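PDB 4F0L: amidohydrolase from Brucella melitensis biovar Abortus, which probably acts as a metal-dependent deaminase of the amidohydrolase family, related to formimidoylglutamate deiminase, and here binds an iron(III) ion. Local coordinates for residues 238-244 / 274-280; 392-398 / 423-429. One frame throughout, in Å; residues are numbered along the deposited sequence.

Contact 1: residues 238-244 / 274-280. With FE (Fe (III) ion), chain E.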
# COMPACT_ATOMS: atom_id res chain seq x y z
N VAL B 238 23.39 16.05 -9.84
CA VAL B 238 22.38 16.96 -10.37
C VAL B 238 21.03 16.22 -10.42
O VAL B 238 20.93 15.16 -11.03
CB VAL B 238 22.76 17.41 -11.79
CG1 VAL B 238 21.69 18.35 -12.39
CG2 VAL B 238 24.15 18.03 -11.80
N HIS B 239 20.02 16.77 -9.76
CA HIS B 239 18.65 16.23 -9.80
C HIS B 239 17.72 17.23 -10.42
O HIS B 239 17.90 18.45 -10.25
CB HIS B 239 18.17 15.91 -8.40
CG HIS B 239 18.81 14.70 -7.80
ND1 HIS B 239 18.11 13.81 -7.04
CD2 HIS B 239 20.12 14.27 -7.80
CE1 HIS B 239 18.91 12.84 -6.65
NE2 HIS B 239 20.15 13.10 -7.10
N ILE B 240 16.72 16.73 -11.14
CA ILE B 240 15.73 17.59 -11.81
C ILE B 240 14.43 16.83 -11.97
O ILE B 240 14.46 15.67 -12.33
CB ILE B 240 16.27 18.05 -13.20
CG1 ILE B 240 15.28 18.95 -13.93
CG2 ILE B 240 16.62 16.86 -14.09
CD1 ILE B 240 15.90 19.84 -14.98
N HIS B 241 13.29 17.49 -11.74
CA HIS B 241 11.98 16.90 -12.08
C HIS B 241 11.85 16.91 -13.58
O HIS B 241 12.01 17.95 -14.19
CB HIS B 241 10.77 17.71 -11.55
CG HIS B 241 10.58 17.71 -10.05
ND1 HIS B 241 10.49 18.86 -9.33
CD2 HIS B 241 10.35 16.66 -9.15
CE1 HIS B 241 10.27 18.55 -8.02
NE2 HIS B 241 10.19 17.20 -7.91
N VAL B 242 11.51 15.79 -14.19
CA VAL B 242 11.22 15.82 -15.62
C VAL B 242 10.11 14.83 -16.06
O VAL B 242 10.04 13.67 -15.61
CB VAL B 242 12.54 15.65 -16.43
CG1 VAL B 242 13.19 14.31 -16.17
CG2 VAL B 242 12.26 15.82 -17.90
N ALA B 243 9.22 15.30 -16.95
CA ALA B 243 8.23 14.43 -17.58
C ALA B 243 7.24 13.74 -16.60
O ALA B 243 6.75 12.64 -16.87
CB ALA B 243 8.93 13.41 -18.46
N GLU B 244 6.92 14.43 -15.51
CA GLU B 244 6.03 13.87 -14.48
C GLU B 244 4.57 13.79 -14.93
O GLU B 244 3.89 12.76 -14.67
CB GLU B 244 6.13 14.65 -13.15
CG GLU B 244 5.27 14.00 -12.06
CD GLU B 244 5.27 14.75 -10.72
OE1 GLU B 244 4.62 14.29 -9.75
OE2 GLU B 244 5.93 15.80 -10.63
N TRP B 274 23.49 12.44 -12.97
CA TRP B 274 22.14 12.97 -13.04
C TRP B 274 21.15 11.98 -12.53
O TRP B 274 21.29 10.77 -12.77
CB TRP B 274 21.77 13.33 -14.47
CG TRP B 274 22.52 14.53 -15.02
CD1 TRP B 274 23.89 14.66 -15.30
CD2 TRP B 274 21.94 15.82 -15.37
NE1 TRP B 274 24.17 15.92 -15.78
CE2 TRP B 274 23.06 16.65 -15.86
CE3 TRP B 274 20.66 16.36 -15.34
CZ2 TRP B 274 22.87 17.97 -16.28
CZ3 TRP B 274 20.48 17.69 -15.76
CH2 TRP B 274 21.56 18.47 -16.23
N CYS B 275 20.15 12.50 -11.81
CA CYS B 275 18.98 11.75 -11.40
C CYS B 275 17.72 12.49 -11.90
O CYS B 275 17.49 13.66 -11.55
CB CYS B 275 18.91 11.57 -9.89
SG CYS B 275 17.49 10.58 -9.35
N LEU B 276 16.96 11.83 -12.77
CA LEU B 276 15.80 12.49 -13.36
C LEU B 276 14.64 11.98 -12.59
O LEU B 276 14.34 10.79 -12.61
CB LEU B 276 15.65 12.13 -14.84
CG LEU B 276 16.85 12.32 -15.76
CD1 LEU B 276 16.44 12.17 -17.24
CD2 LEU B 276 17.57 13.63 -15.47
N ILE B 277 13.99 12.89 -11.88
CA ILE B 277 12.90 12.54 -10.97
C ILE B 277 11.59 12.32 -11.77
O ILE B 277 11.22 13.12 -12.63
CB ILE B 277 12.69 13.62 -9.88
CG1 ILE B 277 14.04 13.96 -9.22
CG2 ILE B 277 11.69 13.14 -8.82
CD1 ILE B 277 14.66 12.78 -8.47
N HIS B 278 10.91 11.22 -11.46
CA HIS B 278 9.72 10.75 -12.18
C HIS B 278 10.02 10.15 -13.53
O HIS B 278 9.94 8.90 -13.68
CB HIS B 278 8.60 11.82 -12.25
CG HIS B 278 8.28 12.42 -10.91
ND1 HIS B 278 7.87 11.67 -9.88
CD2 HIS B 278 8.35 13.74 -10.45
CE1 HIS B 278 7.67 12.46 -8.80
NE2 HIS B 278 7.99 13.73 -9.15
N ALA B 279 10.35 10.99 -14.52
CA ALA B 279 10.60 10.52 -15.87
C ALA B 279 9.45 9.60 -16.28
O ALA B 279 9.67 8.57 -16.92
CB ALA B 279 11.92 9.76 -15.96
N THR B 280 8.22 9.99 -15.92
CA THR B 280 7.06 9.12 -16.02
C THR B 280 6.55 8.94 -17.45
O THR B 280 6.10 7.84 -17.80
CB THR B 280 5.91 9.64 -15.15
OG1 THR B 280 6.44 9.90 -13.84
CG2 THR B 280 4.71 8.65 -15.12
FE FE E . 9.19 16.13 -6.07
O HOH W 1 7.73 15.21 -7.39
O HOH W 2 7.32 17.42 -6.06

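Contact 2: residues 392-398 / 423-429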
# COMPACT_ATOMS: atom_id res chain seq x y z
N SER B 392 29.98 3.03 4.13
CA SER B 392 29.41 3.49 5.40
C SER B 392 28.67 2.33 6.05
O SER B 392 28.06 1.53 5.32
CB SER B 392 28.45 4.66 5.21
OG SER B 392 28.15 5.26 6.48
N ALA B 393 28.74 2.21 7.39
CA ALA B 393 28.03 1.14 8.09
C ALA B 393 26.55 1.50 8.23
O ALA B 393 26.07 1.84 9.30
CB ALA B 393 28.69 0.80 9.45
N ASP B 394 25.84 1.39 7.10
CA ASP B 394 24.44 1.72 6.97
C ASP B 394 23.67 0.45 6.58
O ASP B 394 23.81 -0.06 5.46
CB ASP B 394 24.22 2.76 5.86
CG ASP B 394 24.96 4.07 6.08
OD1 ASP B 394 25.70 4.25 7.07
OD2 ASP B 394 24.80 4.96 5.22
N PHE B 395 22.84 -0.07 7.48
CA PHE B 395 22.12 -1.28 7.16
C PHE B 395 20.97 -1.47 8.12
O PHE B 395 20.79 -0.66 9.06
CB PHE B 395 23.06 -2.50 7.10
CG PHE B 395 24.02 -2.59 8.24
CD1 PHE B 395 23.60 -3.03 9.47
CD2 PHE B 395 25.34 -2.19 8.09
CE1 PHE B 395 24.48 -3.11 10.54
CE2 PHE B 395 26.22 -2.28 9.14
CZ PHE B 395 25.79 -2.73 10.37
N VAL B 396 20.15 -2.49 7.83
CA VAL B 396 18.83 -2.68 8.42
C VAL B 396 18.63 -4.18 8.78
O VAL B 396 18.99 -5.06 7.99
CB VAL B 396 17.72 -2.26 7.41
CG1 VAL B 396 16.30 -2.49 7.94
CG2 VAL B 396 17.88 -0.79 6.97
N SER B 397 18.10 -4.47 9.99
CA SER B 397 17.69 -5.84 10.29
C SER B 397 16.16 -5.93 10.22
O SER B 397 15.45 -4.97 10.53
CB SER B 397 18.21 -6.34 11.61
OG SER B 397 17.55 -5.70 12.70
N LEU B 398 15.68 -7.08 9.76
CA LEU B 398 14.28 -7.29 9.57
C LEU B 398 13.73 -8.21 10.66
O LEU B 398 14.36 -9.22 10.98
CB LEU B 398 14.00 -7.86 8.18
CG LEU B 398 14.37 -6.95 7.00
CD1 LEU B 398 14.23 -7.72 5.70
CD2 LEU B 398 13.52 -5.66 6.93
N VAL B 423 10.76 -3.69 9.59
CA VAL B 423 12.09 -3.16 10.04
C VAL B 423 12.27 -3.31 11.56
O VAL B 423 11.37 -2.99 12.34
CB VAL B 423 12.24 -1.69 9.61
CG1 VAL B 423 13.45 -1.02 10.28
CG2 VAL B 423 12.31 -1.59 8.10
N CYS B 424 13.40 -3.88 11.96
CA CYS B 424 13.73 -4.04 13.37
C CYS B 424 14.76 -2.97 13.81
O CYS B 424 14.40 -1.92 14.32
CB CYS B 424 14.21 -5.46 13.65
SG CYS B 424 14.25 -5.85 15.41
N ASP B 425 16.05 -3.22 13.54
CA ASP B 425 17.10 -2.25 13.85
C ASP B 425 17.61 -1.56 12.60
O ASP B 425 17.59 -2.12 11.50
CB ASP B 425 18.26 -2.94 14.58
CG ASP B 425 17.84 -3.51 15.93
OD1 ASP B 425 16.73 -3.23 16.41
OD2 ASP B 425 18.65 -4.25 16.55
N VAL B 426 18.11 -0.34 12.77
CA VAL B 426 18.66 0.40 11.67
C VAL B 426 19.89 1.14 12.16
O VAL B 426 19.84 1.82 13.18
CB VAL B 426 17.63 1.42 11.13
CG1 VAL B 426 18.25 2.20 9.97
CG2 VAL B 426 16.28 0.76 10.74
N TRP B 427 21.00 0.98 11.43
CA TRP B 427 22.25 1.66 11.70
C TRP B 427 22.58 2.61 10.61
O TRP B 427 22.46 2.29 9.42
CB TRP B 427 23.36 0.68 11.75
CG TRP B 427 23.32 -0.37 12.85
CD1 TRP B 427 24.04 -0.40 14.02
CD2 TRP B 427 22.52 -1.60 12.87
NE1 TRP B 427 23.77 -1.53 14.75
CE2 TRP B 427 22.86 -2.29 14.10
CE3 TRP B 427 21.57 -2.16 12.02
CZ2 TRP B 427 22.26 -3.49 14.45
CZ3 TRP B 427 21.04 -3.39 12.34
CH2 TRP B 427 21.36 -4.04 13.55
N VAL B 428 23.08 3.79 11.00
CA VAL B 428 23.66 4.76 10.07
C VAL B 428 25.04 5.18 10.61
O VAL B 428 25.17 5.61 11.76
CB VAL B 428 22.74 5.98 9.87
CG1 VAL B 428 23.44 7.06 9.05
CG2 VAL B 428 21.41 5.56 9.19
N ARG B 429 26.07 5.03 9.78
CA ARG B 429 27.45 5.27 10.18
C ARG B 429 27.75 4.51 11.44
O ARG B 429 28.43 5.02 12.34
CB ARG B 429 27.79 6.77 10.32
CG ARG B 429 27.50 7.58 9.05
CD ARG B 429 28.07 8.99 9.11
NE ARG B 429 27.53 9.74 10.23
CZ ARG B 429 26.33 10.30 10.25
NH1 ARG B 429 25.51 10.24 9.18
NH2 ARG B 429 25.91 10.95 11.34

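Contact 1: residues 238-244 / 274-280
Val238 O accepts the amide of Cys275 at 2.9 Å (Val238 O to Cys275 N), and from there the two parallel strands share their backbone groups in regular alternation. Cys275 O takes the amide of Ile240. Ile240 O takes that of Ile277 at 2.9 Å between Ile240 O and Ile277 N. Val242 N closes the run on Ile277 O, with a nearly straight N-H...O angle of 177°. Towards the loops, the bonds from Ala279 N to Val242 O and from Thr280 N to Ala243 O are bent and weak. These are neighbouring strands of the TIM-barrel-like amidohydrolase core, joined through helices 246-256 and 260-267, and their C-terminal ends reach the metal centre. There His241 NE2 binds the iron(III) ion at 2.4 Å; His65, His67, Asp329 and two waters complete its ligands. The His241 ring lies beside that of His278, pointing the same way, rim to rim with planes 9° apart. His278 ND1 is hydrogen-bonded to Glu304. The extended Glu244 side chain lies over one face of the His278 ring, its carboxylate turned 23° from the ring plane. Glu244 OE2 lies 3.3 Å from His278 NE2, but it sits above the ring, where the angle is poor, so the pair is stacked and not hydrogen-bonded. On the opposite face of this ring sits Ile277 CG2. Further back, His239 NE2 bonds to the carbonyl of Ala379, while Cys275 CB covers the centre of the His239 ring in a CH-pi contact at 3.4 Å from the centroid. The other side of the sheet is apolar: Val238 CG1 rests over the six-membered ring of Trp274, and Ile240 CG2 meets Leu276 CD2 at 3.6 Å.

Contact 2: residues 392-398 / 423-429
Phe395 and Trp427 fill one face of an antiparallel strand pair that carries a classic beta bulge, in which Cys424 and Asp425 both face Ser397. The two strands are neighbours in a mixed sheet, with strand 56-66 flanking 395-399 and strand 431-435 flanking 422-428. Phe395 takes the cramped rotamer, CG between its own N and carbonyl carbon (chi1 46°), which lays its ring against the indole. The rings are oblique, planes at 41°. Phe395 CE1 is the bump: it sits over one face of the indole, off-centre, 3.4 Å from Trp427 CD2. In return, Trp427 CB lies over one face of the phenyl ring. The far edge of the indole reaches along the other strand, with Ser397 N near its plane. Trp427 also packs on Glu52 and Gln54 of strand 52-54. Val396 and Val426 occupy the opposite face as a non-hydrogen-bonded pair, and Val396 CG1 fits against Val423 CG1 at 4.0 Å, the two side chains crossing at about a right angle. Leu398 CD2 borders Val423 more loosely. At the bulge, Ser397 N donates to Asp425 O at 2.8 Å, and Ser397 O accepts from Cys424 N. The extra residue puts Asp425 N opposite the Ser397 hydroxyl, where Asp425 N donates to Ser397 OG at 3.0 Å. That hydroxyl is also hydrogen-bonded to Gln54 OE1, while the Asp425 carboxylate bonds to Gly436 N and forms a salt bridge with Lys432. At the other end Asp394 OD1 is gripped twice. Ser392 OG donates from above the carboxylate plane at 2.7 Å to Asp394 OD1, and Arg429 N donates at 2.8 Å to the same OD1, nearly along its C-O axis, with an N-H...O angle of 175°.

How the contacts relate
Contacts 1 and 2 follow one another along the chain, since 274-280 ends long before 392-398 begins. They do not touch: their centres are 28 Å apart and their nearest atoms about 15 Å apart, on opposite sides of the chain's centre. Contact 1 joins parallel strands and carries a ligand of the iron(III) ion. Contact 2 joins antiparallel strands and lies away from the metal site. Strand 56-66 links the two regions. At contact 2 its residues Val56 and Val58 bond to the backbone of 392-398. Further along the same strand, His65 binds the metal together with His241 and touches Ile277 of contact 1.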